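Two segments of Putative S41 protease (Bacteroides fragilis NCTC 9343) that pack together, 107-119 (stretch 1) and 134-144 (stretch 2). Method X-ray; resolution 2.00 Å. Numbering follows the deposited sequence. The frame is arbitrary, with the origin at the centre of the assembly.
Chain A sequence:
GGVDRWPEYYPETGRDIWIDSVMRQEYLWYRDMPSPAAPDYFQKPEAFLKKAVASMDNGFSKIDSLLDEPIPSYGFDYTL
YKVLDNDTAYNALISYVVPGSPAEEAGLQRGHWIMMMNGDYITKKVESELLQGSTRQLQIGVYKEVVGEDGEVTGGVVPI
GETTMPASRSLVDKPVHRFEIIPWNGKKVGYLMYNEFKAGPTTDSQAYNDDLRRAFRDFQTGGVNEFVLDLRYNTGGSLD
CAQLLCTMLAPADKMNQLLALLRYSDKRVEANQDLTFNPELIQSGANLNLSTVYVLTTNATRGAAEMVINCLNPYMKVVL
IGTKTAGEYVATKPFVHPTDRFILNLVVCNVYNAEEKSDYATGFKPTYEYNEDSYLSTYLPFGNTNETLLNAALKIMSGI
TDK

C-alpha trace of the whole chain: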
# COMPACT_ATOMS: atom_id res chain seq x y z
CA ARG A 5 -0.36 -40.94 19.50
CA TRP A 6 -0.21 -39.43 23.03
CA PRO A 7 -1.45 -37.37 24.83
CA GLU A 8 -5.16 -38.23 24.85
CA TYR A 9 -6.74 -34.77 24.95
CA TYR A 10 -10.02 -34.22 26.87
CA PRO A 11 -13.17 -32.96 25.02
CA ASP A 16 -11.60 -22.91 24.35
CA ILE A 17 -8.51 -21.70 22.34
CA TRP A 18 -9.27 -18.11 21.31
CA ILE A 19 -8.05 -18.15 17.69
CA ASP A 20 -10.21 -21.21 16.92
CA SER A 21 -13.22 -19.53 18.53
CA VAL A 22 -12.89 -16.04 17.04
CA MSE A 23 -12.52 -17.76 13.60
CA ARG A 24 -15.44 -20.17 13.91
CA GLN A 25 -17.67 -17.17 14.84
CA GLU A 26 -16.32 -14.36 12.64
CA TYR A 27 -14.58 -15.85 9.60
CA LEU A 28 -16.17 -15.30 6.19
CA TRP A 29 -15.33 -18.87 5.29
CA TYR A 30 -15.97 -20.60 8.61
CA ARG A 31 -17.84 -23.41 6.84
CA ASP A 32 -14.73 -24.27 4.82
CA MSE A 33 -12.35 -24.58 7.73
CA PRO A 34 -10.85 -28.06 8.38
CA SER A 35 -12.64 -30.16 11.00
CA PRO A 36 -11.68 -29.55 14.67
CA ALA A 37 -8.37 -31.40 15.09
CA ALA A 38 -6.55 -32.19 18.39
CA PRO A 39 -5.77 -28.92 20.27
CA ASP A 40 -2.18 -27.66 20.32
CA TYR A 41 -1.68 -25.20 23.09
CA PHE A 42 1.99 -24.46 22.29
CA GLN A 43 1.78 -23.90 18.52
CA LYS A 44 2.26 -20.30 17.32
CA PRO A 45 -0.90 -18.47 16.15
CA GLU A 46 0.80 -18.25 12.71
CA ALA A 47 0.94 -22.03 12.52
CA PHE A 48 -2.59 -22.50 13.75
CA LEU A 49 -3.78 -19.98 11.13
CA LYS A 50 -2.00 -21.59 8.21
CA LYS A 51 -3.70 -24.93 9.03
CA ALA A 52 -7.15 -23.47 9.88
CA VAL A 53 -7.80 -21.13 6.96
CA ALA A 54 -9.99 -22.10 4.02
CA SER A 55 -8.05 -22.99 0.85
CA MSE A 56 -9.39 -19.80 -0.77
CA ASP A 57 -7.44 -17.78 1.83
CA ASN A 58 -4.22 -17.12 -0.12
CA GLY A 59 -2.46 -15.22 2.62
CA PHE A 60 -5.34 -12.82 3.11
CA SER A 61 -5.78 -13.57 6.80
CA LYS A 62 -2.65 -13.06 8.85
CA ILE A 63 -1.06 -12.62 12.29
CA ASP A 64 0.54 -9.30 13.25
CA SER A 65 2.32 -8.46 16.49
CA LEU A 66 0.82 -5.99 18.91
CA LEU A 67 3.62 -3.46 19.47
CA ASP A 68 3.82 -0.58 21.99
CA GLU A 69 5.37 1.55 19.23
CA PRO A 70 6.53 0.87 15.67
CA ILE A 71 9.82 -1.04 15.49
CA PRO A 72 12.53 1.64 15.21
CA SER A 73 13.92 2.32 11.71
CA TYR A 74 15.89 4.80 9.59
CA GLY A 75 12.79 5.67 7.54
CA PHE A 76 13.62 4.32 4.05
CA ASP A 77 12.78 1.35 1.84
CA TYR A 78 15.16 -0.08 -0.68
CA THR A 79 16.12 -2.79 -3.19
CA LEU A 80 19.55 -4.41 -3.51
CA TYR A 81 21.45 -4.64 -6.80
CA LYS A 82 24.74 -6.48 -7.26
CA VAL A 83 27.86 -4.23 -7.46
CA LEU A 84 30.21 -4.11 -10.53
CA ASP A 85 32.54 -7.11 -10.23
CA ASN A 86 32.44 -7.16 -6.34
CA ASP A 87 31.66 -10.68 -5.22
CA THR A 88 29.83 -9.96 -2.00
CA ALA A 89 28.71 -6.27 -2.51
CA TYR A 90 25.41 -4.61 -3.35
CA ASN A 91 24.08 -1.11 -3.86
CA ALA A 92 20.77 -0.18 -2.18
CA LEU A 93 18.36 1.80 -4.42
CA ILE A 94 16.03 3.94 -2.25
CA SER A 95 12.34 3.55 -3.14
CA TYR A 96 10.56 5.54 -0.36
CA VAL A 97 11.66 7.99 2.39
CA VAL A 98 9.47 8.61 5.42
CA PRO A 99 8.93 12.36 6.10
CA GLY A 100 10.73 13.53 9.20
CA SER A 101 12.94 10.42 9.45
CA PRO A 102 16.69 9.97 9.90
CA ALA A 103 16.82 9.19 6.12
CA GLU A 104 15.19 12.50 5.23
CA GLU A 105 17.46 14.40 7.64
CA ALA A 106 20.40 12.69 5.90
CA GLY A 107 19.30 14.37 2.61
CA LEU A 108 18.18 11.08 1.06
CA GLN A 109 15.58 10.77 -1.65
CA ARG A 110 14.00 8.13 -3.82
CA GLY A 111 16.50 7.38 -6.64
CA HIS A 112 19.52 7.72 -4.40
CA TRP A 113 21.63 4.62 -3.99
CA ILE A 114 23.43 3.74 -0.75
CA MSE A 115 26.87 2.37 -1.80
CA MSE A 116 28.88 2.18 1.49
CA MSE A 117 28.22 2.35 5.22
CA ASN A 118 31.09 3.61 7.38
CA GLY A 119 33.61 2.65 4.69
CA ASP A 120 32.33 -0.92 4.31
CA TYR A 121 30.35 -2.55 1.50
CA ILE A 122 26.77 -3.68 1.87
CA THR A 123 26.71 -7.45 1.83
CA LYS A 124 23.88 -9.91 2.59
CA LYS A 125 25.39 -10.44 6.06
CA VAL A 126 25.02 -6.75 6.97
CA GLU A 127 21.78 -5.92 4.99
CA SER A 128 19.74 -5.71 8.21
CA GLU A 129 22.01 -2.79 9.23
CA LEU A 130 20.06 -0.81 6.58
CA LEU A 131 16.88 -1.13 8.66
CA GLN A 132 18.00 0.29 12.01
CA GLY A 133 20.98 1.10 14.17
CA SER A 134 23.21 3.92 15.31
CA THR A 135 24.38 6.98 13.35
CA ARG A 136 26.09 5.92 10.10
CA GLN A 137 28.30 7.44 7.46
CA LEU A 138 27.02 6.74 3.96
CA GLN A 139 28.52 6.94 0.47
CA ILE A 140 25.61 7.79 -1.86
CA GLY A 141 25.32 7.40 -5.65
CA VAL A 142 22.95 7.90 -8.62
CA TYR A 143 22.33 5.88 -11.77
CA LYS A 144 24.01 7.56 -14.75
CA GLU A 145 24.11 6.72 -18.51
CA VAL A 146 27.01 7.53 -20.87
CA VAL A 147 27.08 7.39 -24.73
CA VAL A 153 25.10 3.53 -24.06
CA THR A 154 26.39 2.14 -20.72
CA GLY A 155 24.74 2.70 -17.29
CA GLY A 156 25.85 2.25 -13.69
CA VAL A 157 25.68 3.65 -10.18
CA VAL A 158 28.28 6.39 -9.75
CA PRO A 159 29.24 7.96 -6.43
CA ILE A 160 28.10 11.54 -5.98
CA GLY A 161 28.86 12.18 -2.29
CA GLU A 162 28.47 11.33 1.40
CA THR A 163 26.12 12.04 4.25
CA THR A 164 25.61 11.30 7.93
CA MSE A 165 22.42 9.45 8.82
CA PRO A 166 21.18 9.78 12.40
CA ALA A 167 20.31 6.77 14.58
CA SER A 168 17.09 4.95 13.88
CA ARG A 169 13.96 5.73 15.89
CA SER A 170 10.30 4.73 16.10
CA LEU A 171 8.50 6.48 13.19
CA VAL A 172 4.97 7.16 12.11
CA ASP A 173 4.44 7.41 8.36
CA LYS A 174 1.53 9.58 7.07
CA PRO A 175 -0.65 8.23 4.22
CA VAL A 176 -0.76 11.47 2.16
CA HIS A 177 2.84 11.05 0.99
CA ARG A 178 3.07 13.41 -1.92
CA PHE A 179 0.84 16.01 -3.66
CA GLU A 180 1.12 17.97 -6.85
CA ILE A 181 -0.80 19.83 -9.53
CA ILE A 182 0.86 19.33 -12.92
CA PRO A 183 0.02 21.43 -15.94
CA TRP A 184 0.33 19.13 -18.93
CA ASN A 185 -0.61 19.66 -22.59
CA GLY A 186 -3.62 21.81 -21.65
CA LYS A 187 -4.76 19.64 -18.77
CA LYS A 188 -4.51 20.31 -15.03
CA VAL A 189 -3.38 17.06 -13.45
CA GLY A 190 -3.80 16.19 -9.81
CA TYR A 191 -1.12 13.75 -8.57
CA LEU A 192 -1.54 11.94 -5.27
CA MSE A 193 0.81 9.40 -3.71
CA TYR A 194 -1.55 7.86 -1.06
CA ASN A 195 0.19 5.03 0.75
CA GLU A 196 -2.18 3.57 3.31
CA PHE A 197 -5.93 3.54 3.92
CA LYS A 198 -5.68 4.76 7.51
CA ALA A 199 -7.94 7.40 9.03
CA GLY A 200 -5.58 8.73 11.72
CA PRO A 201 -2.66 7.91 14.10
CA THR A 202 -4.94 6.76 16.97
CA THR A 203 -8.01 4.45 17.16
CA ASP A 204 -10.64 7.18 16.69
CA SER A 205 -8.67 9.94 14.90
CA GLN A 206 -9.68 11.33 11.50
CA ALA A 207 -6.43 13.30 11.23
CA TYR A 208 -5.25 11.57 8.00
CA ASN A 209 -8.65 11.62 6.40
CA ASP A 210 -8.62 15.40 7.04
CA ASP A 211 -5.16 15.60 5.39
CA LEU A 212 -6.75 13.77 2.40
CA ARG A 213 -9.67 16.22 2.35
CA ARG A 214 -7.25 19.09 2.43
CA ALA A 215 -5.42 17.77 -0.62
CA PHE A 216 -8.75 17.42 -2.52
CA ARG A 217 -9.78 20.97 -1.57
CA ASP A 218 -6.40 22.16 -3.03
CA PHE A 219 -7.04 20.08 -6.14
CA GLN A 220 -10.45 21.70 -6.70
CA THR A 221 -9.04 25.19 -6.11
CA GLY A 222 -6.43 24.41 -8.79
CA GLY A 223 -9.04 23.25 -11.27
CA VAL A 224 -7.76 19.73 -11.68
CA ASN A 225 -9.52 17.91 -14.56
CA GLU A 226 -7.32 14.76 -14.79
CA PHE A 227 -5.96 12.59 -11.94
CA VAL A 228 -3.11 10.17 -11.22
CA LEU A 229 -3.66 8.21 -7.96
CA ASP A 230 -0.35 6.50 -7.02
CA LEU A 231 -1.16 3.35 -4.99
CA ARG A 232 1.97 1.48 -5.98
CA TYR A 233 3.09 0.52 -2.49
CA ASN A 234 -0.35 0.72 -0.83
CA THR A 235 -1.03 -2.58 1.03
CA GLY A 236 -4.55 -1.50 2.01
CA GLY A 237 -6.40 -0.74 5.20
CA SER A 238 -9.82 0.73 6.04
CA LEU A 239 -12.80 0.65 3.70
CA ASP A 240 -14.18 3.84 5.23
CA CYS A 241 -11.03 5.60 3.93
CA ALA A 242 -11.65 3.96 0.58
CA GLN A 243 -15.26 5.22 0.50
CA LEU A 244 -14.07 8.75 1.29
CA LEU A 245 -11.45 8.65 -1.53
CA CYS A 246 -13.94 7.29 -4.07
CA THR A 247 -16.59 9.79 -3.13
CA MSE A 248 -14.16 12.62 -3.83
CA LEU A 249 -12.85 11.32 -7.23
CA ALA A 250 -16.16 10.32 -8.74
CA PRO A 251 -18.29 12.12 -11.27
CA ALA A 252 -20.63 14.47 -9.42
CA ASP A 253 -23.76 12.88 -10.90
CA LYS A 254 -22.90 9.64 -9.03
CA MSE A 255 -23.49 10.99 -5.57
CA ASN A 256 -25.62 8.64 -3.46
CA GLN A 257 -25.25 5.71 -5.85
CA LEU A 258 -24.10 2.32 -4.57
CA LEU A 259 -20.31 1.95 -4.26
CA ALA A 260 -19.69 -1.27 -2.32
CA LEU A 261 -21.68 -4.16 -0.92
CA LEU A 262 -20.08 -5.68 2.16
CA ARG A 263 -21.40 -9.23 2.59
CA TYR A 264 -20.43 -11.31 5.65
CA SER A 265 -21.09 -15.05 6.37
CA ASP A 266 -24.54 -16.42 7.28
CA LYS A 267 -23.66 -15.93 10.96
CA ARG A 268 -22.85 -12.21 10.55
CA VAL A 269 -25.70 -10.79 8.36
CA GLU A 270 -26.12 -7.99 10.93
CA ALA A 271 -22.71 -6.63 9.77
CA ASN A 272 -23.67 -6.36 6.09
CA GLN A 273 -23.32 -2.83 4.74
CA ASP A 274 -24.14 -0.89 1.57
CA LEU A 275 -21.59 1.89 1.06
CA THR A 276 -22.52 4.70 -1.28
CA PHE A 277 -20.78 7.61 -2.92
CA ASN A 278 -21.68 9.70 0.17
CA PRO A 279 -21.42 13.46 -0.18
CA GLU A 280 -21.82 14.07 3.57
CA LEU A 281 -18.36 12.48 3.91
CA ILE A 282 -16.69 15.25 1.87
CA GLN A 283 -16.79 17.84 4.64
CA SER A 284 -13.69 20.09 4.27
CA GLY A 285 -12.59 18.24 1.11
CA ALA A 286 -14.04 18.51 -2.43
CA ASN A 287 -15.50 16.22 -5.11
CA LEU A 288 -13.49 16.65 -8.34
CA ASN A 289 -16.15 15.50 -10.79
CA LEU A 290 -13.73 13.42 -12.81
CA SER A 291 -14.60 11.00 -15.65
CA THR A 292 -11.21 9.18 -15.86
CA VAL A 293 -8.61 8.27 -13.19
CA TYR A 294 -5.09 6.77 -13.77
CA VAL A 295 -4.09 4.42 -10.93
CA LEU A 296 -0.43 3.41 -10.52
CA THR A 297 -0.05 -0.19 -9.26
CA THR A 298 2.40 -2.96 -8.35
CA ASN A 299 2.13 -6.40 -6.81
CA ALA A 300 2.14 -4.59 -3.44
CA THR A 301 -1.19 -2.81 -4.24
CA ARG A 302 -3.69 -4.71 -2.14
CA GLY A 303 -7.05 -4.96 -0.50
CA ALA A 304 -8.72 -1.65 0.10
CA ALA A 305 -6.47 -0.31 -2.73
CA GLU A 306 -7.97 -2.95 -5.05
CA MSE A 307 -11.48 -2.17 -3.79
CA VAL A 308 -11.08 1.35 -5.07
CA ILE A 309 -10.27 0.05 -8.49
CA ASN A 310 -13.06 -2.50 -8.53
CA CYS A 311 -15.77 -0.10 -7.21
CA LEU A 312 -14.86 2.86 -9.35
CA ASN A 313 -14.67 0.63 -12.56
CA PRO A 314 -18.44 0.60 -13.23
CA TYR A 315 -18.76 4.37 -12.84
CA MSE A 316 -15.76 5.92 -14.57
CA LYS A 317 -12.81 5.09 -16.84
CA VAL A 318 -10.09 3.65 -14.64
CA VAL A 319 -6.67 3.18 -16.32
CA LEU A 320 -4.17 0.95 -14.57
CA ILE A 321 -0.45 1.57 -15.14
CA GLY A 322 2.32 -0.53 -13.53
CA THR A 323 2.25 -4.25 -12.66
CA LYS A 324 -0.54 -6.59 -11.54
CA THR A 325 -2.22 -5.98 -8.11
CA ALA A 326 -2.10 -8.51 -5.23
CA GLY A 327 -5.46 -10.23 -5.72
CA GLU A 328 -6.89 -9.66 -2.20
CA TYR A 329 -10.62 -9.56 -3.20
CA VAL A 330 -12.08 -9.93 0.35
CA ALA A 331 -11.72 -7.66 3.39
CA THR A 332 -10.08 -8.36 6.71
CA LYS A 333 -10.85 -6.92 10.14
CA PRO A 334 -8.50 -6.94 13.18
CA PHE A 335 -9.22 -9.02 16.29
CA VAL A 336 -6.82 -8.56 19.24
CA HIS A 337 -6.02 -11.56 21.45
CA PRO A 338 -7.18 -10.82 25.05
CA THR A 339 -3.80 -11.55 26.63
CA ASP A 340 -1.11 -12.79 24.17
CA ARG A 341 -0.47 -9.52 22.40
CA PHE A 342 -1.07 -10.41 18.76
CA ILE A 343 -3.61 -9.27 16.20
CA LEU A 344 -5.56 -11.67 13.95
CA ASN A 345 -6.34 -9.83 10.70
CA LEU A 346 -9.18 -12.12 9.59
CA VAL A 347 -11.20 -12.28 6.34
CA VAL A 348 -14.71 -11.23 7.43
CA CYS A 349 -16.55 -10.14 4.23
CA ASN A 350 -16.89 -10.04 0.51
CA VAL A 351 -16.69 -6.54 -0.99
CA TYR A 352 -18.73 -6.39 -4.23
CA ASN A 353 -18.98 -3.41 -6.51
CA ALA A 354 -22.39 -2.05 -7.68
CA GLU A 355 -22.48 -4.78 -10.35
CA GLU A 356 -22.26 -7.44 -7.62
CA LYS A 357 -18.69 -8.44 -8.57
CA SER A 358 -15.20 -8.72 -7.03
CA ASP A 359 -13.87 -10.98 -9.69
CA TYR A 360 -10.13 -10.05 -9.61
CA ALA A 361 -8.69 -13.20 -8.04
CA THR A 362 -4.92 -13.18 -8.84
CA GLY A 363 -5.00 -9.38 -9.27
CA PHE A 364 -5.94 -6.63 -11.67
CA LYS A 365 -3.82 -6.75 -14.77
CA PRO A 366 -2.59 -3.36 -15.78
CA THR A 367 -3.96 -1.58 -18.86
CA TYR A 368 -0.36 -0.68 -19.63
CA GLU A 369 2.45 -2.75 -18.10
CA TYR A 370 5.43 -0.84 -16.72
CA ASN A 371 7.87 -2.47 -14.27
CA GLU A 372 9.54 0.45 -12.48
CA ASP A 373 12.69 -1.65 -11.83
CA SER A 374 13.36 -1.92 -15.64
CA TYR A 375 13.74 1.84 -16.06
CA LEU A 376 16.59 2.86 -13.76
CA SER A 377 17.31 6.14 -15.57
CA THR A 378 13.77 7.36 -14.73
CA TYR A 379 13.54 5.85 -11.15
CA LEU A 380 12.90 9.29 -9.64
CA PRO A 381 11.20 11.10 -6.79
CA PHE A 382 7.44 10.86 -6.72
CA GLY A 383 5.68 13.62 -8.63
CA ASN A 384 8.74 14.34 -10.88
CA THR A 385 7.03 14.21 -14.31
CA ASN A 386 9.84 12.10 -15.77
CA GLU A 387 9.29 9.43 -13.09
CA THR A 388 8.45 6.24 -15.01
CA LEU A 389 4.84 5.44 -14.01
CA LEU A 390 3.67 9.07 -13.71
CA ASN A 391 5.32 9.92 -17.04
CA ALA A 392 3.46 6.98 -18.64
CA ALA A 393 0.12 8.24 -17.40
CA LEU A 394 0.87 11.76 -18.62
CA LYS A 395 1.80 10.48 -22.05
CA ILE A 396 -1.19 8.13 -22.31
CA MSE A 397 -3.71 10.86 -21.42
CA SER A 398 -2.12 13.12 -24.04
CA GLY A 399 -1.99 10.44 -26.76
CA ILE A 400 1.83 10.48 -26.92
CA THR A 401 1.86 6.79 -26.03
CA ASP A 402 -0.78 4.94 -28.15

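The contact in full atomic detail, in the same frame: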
# COMPACT_ATOMS: atom_id res chain seq x y z
N GLY A 107 19.39 13.80 3.96
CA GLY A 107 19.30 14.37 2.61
C GLY A 107 18.98 13.31 1.56
O GLY A 107 19.23 13.51 0.37
N LEU A 108 18.42 12.19 1.99
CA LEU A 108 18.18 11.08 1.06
C LEU A 108 16.83 11.22 0.38
O LEU A 108 15.87 11.77 0.94
CB LEU A 108 18.31 9.74 1.77
CG LEU A 108 19.65 9.28 2.37
CD1 LEU A 108 19.42 8.01 3.15
CD2 LEU A 108 20.69 9.07 1.29
N GLN A 109 16.77 10.70 -0.84
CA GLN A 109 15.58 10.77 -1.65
C GLN A 109 15.44 9.50 -2.45
O GLN A 109 16.43 8.83 -2.73
CB GLN A 109 15.73 11.89 -2.71
CG GLN A 109 15.85 13.27 -2.19
CD GLN A 109 15.76 14.27 -3.30
OE1 GLN A 109 14.71 14.41 -3.94
NE2 GLN A 109 16.85 14.95 -3.56
N ARG A 110 14.24 9.20 -2.86
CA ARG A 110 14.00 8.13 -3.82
C ARG A 110 14.85 8.34 -5.07
O ARG A 110 14.87 9.46 -5.64
CB ARG A 110 12.51 8.11 -4.15
CG ARG A 110 12.16 7.16 -5.27
CD ARG A 110 10.72 7.19 -5.55
NE ARG A 110 10.40 6.47 -6.84
CZ ARG A 110 10.01 5.21 -6.91
NH1 ARG A 110 9.88 4.50 -5.81
NH2 ARG A 110 9.75 4.65 -8.06
N GLY A 111 15.58 7.30 -5.51
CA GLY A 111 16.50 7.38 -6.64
C GLY A 111 17.95 7.45 -6.19
O GLY A 111 18.86 7.23 -6.96
N HIS A 112 18.18 7.81 -4.93
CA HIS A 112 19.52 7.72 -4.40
C HIS A 112 19.85 6.27 -4.13
O HIS A 112 18.97 5.46 -3.81
CB HIS A 112 19.66 8.46 -3.08
CG HIS A 112 19.86 9.93 -3.23
ND1 HIS A 112 19.27 10.84 -2.39
CD2 HIS A 112 20.59 10.64 -4.12
CE1 HIS A 112 19.63 12.05 -2.75
NE2 HIS A 112 20.42 11.96 -3.80
N TRP A 113 21.13 5.96 -4.24
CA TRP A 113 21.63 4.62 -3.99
C TRP A 113 22.62 4.69 -2.85
O TRP A 113 23.48 5.57 -2.86
CB TRP A 113 22.38 4.08 -5.19
CG TRP A 113 21.60 3.90 -6.44
CD1 TRP A 113 21.14 4.87 -7.26
CD2 TRP A 113 21.29 2.66 -7.09
NE1 TRP A 113 20.53 4.33 -8.36
CE2 TRP A 113 20.61 2.97 -8.28
CE3 TRP A 113 21.49 1.32 -6.75
CZ2 TRP A 113 20.12 1.99 -9.14
CZ3 TRP A 113 21.04 0.35 -7.63
CH2 TRP A 113 20.35 0.69 -8.81
N ILE A 114 22.46 3.83 -1.84
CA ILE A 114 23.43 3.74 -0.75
C ILE A 114 24.50 2.74 -1.23
O ILE A 114 24.19 1.59 -1.58
CB ILE A 114 22.82 3.27 0.55
CG1 ILE A 114 21.71 4.21 1.03
CG2 ILE A 114 23.86 3.26 1.66
CD1 ILE A 114 21.03 3.71 2.34
N MSE A 115 25.75 3.18 -1.27
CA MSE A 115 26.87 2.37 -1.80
C MSE A 115 27.86 1.84 -0.75
O MSE A 115 28.49 0.80 -0.97
CB MSE A 115 27.67 3.18 -2.82
CG MSE A 115 26.84 3.67 -3.97
SE MSE A 115 27.86 4.72 -5.20
CE MSE A 115 28.72 3.28 -6.29
N MSE A 116 28.02 2.58 0.36
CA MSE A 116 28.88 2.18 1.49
C MSE A 116 28.31 2.68 2.78
O MSE A 116 27.61 3.71 2.80
CB MSE A 116 30.25 2.81 1.36
CG MSE A 116 30.86 2.61 0.01
SE MSE A 116 31.67 0.91 -0.25
CE MSE A 116 33.41 1.74 0.13
N MSE A 117 28.58 1.94 3.87
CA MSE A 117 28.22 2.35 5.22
C MSE A 117 29.47 2.33 6.06
O MSE A 117 30.09 1.28 6.25
CB MSE A 117 27.19 1.43 5.84
CG MSE A 117 25.87 1.54 5.23
SE MSE A 117 24.49 0.66 6.28
CE MSE A 117 25.06 -1.25 6.08
N ASN A 118 29.85 3.49 6.58
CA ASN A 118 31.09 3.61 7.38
C ASN A 118 32.28 2.91 6.74
O ASN A 118 32.97 2.10 7.38
CB ASN A 118 30.85 3.11 8.81
CG ASN A 118 30.06 4.11 9.62
OD1 ASN A 118 28.84 4.01 9.70
ND2 ASN A 118 30.74 5.16 10.15
N GLY A 119 32.50 3.21 5.45
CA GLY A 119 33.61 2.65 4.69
C GLY A 119 33.52 1.19 4.30
O GLY A 119 34.41 0.69 3.66
N SER A 134 22.66 2.66 14.86
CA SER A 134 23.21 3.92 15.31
C SER A 134 23.45 4.85 14.11
O SER A 134 23.06 4.50 12.98
CB SER A 134 24.53 3.66 16.07
OG SER A 134 25.43 2.96 15.22
N THR A 135 24.04 6.03 14.38
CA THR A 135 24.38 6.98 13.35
C THR A 135 25.34 6.29 12.40
O THR A 135 26.15 5.49 12.85
CB THR A 135 25.04 8.22 13.97
OG1 THR A 135 24.09 8.85 14.83
CG2 THR A 135 25.49 9.20 12.91
N ARG A 136 25.23 6.56 11.10
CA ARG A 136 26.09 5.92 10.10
C ARG A 136 26.61 6.95 9.13
O ARG A 136 26.01 8.00 8.94
CB ARG A 136 25.31 4.88 9.24
CG ARG A 136 24.39 3.90 9.95
CD ARG A 136 25.11 3.05 10.96
NE ARG A 136 26.39 2.53 10.45
CZ ARG A 136 26.54 1.39 9.75
NH1 ARG A 136 25.49 0.60 9.47
NH2 ARG A 136 27.76 1.03 9.35
N GLN A 137 27.72 6.61 8.51
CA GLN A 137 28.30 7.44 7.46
C GLN A 137 28.00 6.70 6.17
O GLN A 137 28.35 5.52 6.05
CB GLN A 137 29.81 7.62 7.62
CG GLN A 137 30.18 8.56 8.74
CD GLN A 137 29.57 9.95 8.54
OE1 GLN A 137 28.98 10.52 9.46
NE2 GLN A 137 29.68 10.48 7.31
N LEU A 138 27.39 7.39 5.21
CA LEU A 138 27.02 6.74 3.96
C LEU A 138 27.69 7.33 2.73
O LEU A 138 27.84 8.56 2.65
CB LEU A 138 25.50 6.87 3.77
CG LEU A 138 24.56 6.41 4.90
CD1 LEU A 138 23.07 6.57 4.52
CD2 LEU A 138 24.84 4.96 5.38
N GLN A 139 28.13 6.48 1.81
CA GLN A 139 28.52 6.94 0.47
C GLN A 139 27.24 6.74 -0.36
O GLN A 139 26.65 5.69 -0.31
CB GLN A 139 29.68 6.15 -0.13
CG GLN A 139 30.10 6.65 -1.51
CD GLN A 139 31.33 5.93 -2.06
OE1 GLN A 139 31.32 4.71 -2.25
NE2 GLN A 139 32.39 6.69 -2.35
N ILE A 140 26.84 7.77 -1.10
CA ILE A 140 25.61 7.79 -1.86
C ILE A 140 25.94 7.93 -3.34
O ILE A 140 26.91 8.63 -3.69
CB ILE A 140 24.74 9.04 -1.43
CG1 ILE A 140 24.29 8.93 0.04
CG2 ILE A 140 23.47 9.25 -2.32
CD1 ILE A 140 23.57 7.71 0.37
N GLY A 141 25.13 7.30 -4.20
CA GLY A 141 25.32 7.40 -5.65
C GLY A 141 24.01 7.66 -6.39
O GLY A 141 22.97 7.77 -5.76
N VAL A 142 24.10 7.77 -7.73
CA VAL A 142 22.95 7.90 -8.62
C VAL A 142 23.22 7.08 -9.87
O VAL A 142 24.38 6.78 -10.18
CB VAL A 142 22.67 9.34 -9.03
CG1 VAL A 142 22.23 10.16 -7.82
CG2 VAL A 142 23.91 9.96 -9.71
N TYR A 143 22.17 6.62 -10.53
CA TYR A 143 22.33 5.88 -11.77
C TYR A 143 22.58 6.90 -12.87
O TYR A 143 21.83 7.87 -13.02
CB TYR A 143 21.09 5.07 -12.10
CG TYR A 143 21.19 4.21 -13.33
CD1 TYR A 143 21.82 2.95 -13.29
CD2 TYR A 143 20.63 4.61 -14.54
CE1 TYR A 143 21.91 2.13 -14.45
CE2 TYR A 143 20.70 3.80 -15.69
CZ TYR A 143 21.35 2.56 -15.63
OH TYR A 143 21.42 1.78 -16.79
N LYS A 144 23.66 6.70 -13.63
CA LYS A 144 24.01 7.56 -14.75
C LYS A 144 24.26 6.74 -16.03
O LYS A 144 24.84 5.65 -15.97
CB LYS A 144 25.28 8.36 -14.46
CG LYS A 144 25.19 9.44 -13.39
O HOH W 1 19.44 6.72 -9.65
O HOH W 2 30.77 5.24 4.24

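Antiparallel strands can accommodate an extra residue without losing their pairing, and the packing of residues 107-119 against 134-144 illustrates how. Stretch 1 approaches its partner through a loop, in which Leu 108 reaches across with its side-chain end: CD2 of Leu 108 lies 3.3 Å from CD1 of Ile 140, a tight apolar contact. A type II turn from Gln 109 to His 112 then redirects the chain. It is closed by His 112 N bonding to Gln 109 O (3.0 Å) and fastened by Gln 109 N donating to His 112 ND1 (2.9 Å). Gly 111 takes a positive phi here, and a water links its carbonyl to Trp 113 NE1 and Tyr 143 N.

Regular pairing begins at Trp 113, whose N donates to Gly 141 O (3.0 Å) and whose O accepts from Gly 141 N (2.7 Å). Ile 114 faces Ile 140 in a non-hydrogen-bonded pair and joins the apolar cluster of Leu 108, Leu 138 and Ile 140. At Met 115, a selenomethionine, the register slips by one residue. Gln 139 O serves both sides of this beta bulge, accepting from Met 115 N (2.8 Å) and, weakly, from Met 116 N (3.5 Å). The Met 115 side chain packs its SE 3.7 Å from Gly 141 CA; a CB on Gly 141 would clash with that selenium.

Beyond the bulge, Gln 139 N returns a bond to Met 116 O (3.0 Å). Met 117, also selenomethionine, sets CG 3.6 Å from Leu 138 CD2, while its CB lies over one face of the Arg 136 guanidinium. Asn 118 ends the contact with polar chemistry: its N donates to Gln 137 O (2.6 Å), and its OD1 accepts from Gln 137 N (3.1 Å) and Arg 136 NE (3.0 Å), so one side chain extends the backbone ladder.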